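Local coordinates for crispr-associated endoribonuclease CAS2 (PDB 5G4D), which belongs to the Cas2 family of the CRISPR adaptation machinery, pairs as a homodimer that joins Cas1, and is probably a magnesium-dependent, single-strand-specific endoribonuclease, at the interface of chains A and B. Coordinates in Å, arbitrary orientation; residue numbers count along the deposited sequence, not the author numbering. Chains: chain A/B, Crispr-associated endoribonuclease CAS2.

The interface of chains A and B. Residues chain A 9-11, 62-64; chain B 32-33, 35.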
loop_
_atom_site.group_PDB
_atom_site.type_symbol
_atom_site.label_atom_id
_atom_site.label_comp_id
_atom_site.label_asym_id
_atom_site.label_seq_id
_atom_site.Cartn_x
_atom_site.Cartn_y
_atom_site.Cartn_z
ATOM N N VAL A 9 2.393 -3.660 -2.308
ATOM C CA VAL A 9 3.331 -2.704 -1.721
ATOM C C VAL A 9 4.636 -3.442 -1.474
ATOM O O VAL A 9 4.628 -4.632 -1.147
ATOM C CB VAL A 9 2.788 -2.089 -0.411
ATOM C CG1 VAL A 9 1.513 -1.324 -0.681
ATOM C CG2 VAL A 9 2.546 -3.181 0.628
ATOM N N TYR A 10 5.763 -2.757 -1.649
ATOM C CA TYR A 10 7.030 -3.465 -1.493
ATOM C C TYR A 10 8.078 -2.571 -0.852
ATOM O O TYR A 10 8.088 -1.351 -1.022
ATOM C CB TYR A 10 7.563 -4.029 -2.819
ATOM C CG TYR A 10 7.729 -3.027 -3.938
ATOM C CD1 TYR A 10 6.694 -2.771 -4.822
ATOM C CD2 TYR A 10 8.938 -2.360 -4.128
ATOM C CE1 TYR A 10 6.831 -1.867 -5.846
ATOM C CE2 TYR A 10 9.094 -1.454 -5.164
ATOM C CZ TYR A 10 8.039 -1.218 -6.024
ATOM O OH TYR A 10 8.171 -0.327 -7.065
ATOM N N ASP A 11 8.940 -3.225 -0.090
ATOM C CA ASP A 11 10.038 -2.612 0.650
ATOM C C ASP A 11 11.259 -3.430 0.243
ATOM O O ASP A 11 11.463 -4.524 0.775
ATOM C CB ASP A 11 9.748 -2.694 2.146
ATOM C CG ASP A 11 10.608 -1.782 2.963
ATOM O OD1 ASP A 11 11.746 -1.495 2.532
ATOM O OD2 ASP A 11 10.130 -1.356 4.041
ATOM N N SER A 62 10.646 -7.236 1.386
ATOM C CA SER A 62 9.291 -7.645 1.729
ATOM C C SER A 62 8.305 -7.101 0.708
ATOM O O SER A 62 8.308 -5.906 0.400
ATOM C CB SER A 62 8.908 -7.184 3.140
ATOM O OG SER A 62 8.671 -5.788 3.189
ATOM N N VAL A 63 7.466 -7.988 0.185
ATOM C CA VAL A 63 6.371 -7.628 -0.703
ATOM C C VAL A 63 5.085 -8.107 -0.047
ATOM O O VAL A 63 5.008 -9.257 0.397
ATOM C CB VAL A 63 6.526 -8.255 -2.102
ATOM C CG1 VAL A 63 5.421 -7.767 -3.015
ATOM C CG2 VAL A 63 7.908 -7.971 -2.698
ATOM N N VAL A 64 4.097 -7.225 0.053
ATOM C CA VAL A 64 2.776 -7.582 0.567
ATOM C C VAL A 64 1.786 -7.453 -0.578
ATOM O O VAL A 64 1.690 -6.393 -1.210
ATOM C CB VAL A 64 2.359 -6.706 1.759
ATOM C CG1 VAL A 64 0.927 -7.044 2.191
ATOM C CG2 VAL A 64 3.320 -6.899 2.919
ATOM N N GLN B 32 5.023 -1.839 6.662
ATOM C CA GLN B 32 6.384 -1.692 6.154
ATOM C C GLN B 32 6.557 -0.210 5.863
ATOM O O GLN B 32 5.707 0.606 6.238
ATOM C CB GLN B 32 6.635 -2.562 4.922
ATOM C CG GLN B 32 5.568 -2.427 3.855
ATOM C CD GLN B 32 5.938 -3.128 2.556
ATOM O OE1 GLN B 32 5.990 -2.498 1.497
ATOM N NE2 GLN B 32 6.197 -4.434 2.629
ATOM N N ASN B 33 7.656 0.146 5.207
ATOM C CA ASN B 33 7.898 1.551 4.921
ATOM C C ASN B 33 6.710 2.166 4.195
ATOM O O ASN B 33 6.299 1.684 3.130
ATOM C CB ASN B 33 9.169 1.720 4.093
ATOM C CG ASN B 33 9.484 3.167 3.836
ATOM O OD1 ASN B 33 9.255 3.681 2.738
ATOM N ND2 ASN B 33 9.970 3.855 4.865
ATOM N N VAL B 35 3.541 2.207 4.768
ATOM C CA VAL B 35 2.278 1.473 4.691
ATOM C C VAL B 35 1.765 1.204 6.097
ATOM O O VAL B 35 2.505 0.676 6.934
ATOM C CB VAL B 35 2.433 0.139 3.943
ATOM C CG1 VAL B 35 1.063 -0.564 3.829
ATOM C CG2 VAL B 35 3.086 0.361 2.573
HETATM O O HOH W 1 6.739 -0.152 1.163
HETATM O O HOH W 2 6.329 -6.245 5.264
#
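B:Gln32 reaches across the dimer interface and lays its amide between A:Ser62 and A:Val9, over the face of the chain A sheet. Beyond CG the side chain runs extended (chi2 171°), long enough to pass over the partner's strands. Its NE2 lies 2.9 Å from the A:Ser62 hydroxyl OG, at most a bent hydrogen bond, since OG stands well out of the amide plane. The N-H groups aim nearer to water 2, which also meets OG, and to the A:Ser62 carbonyl O, a weak bond. On the other branch, OE1 meets water 1, which also bonds the carbonyl oxygens of A:Tyr10 and B:Asn33. Glutamine suits this place because NE2 donates directly to the serine while OE1 reaches A:Tyr10 through water. A:Val9 CG2 packs against B:Gln32 CD at 3.9 Å. A:Val9 and B:Val35 point tip to tip, B:Val35 CG2 meeting A:Val9 CB and CG1; a beta-branched, apolar residue suits a strand position facing the partner. A chi1 of -164° swings the A:Asp11 carboxylate toward chain B, where OD2 accepts the B:Asn33 backbone N-H at 3.1 Å on the anti side, 30° out of plane. The A:Asp11 and B:Asn33 side chains cross at about a right angle. This bond may help orient the carboxylate, an anionic oxygen donor that probably binds catalytic magnesium. The patch joins strands 4-11 and 62-68 of chain A to the end of strand 29-32, the turn after it and the start of strand 35-40 of chain B, and the two-fold repeats it.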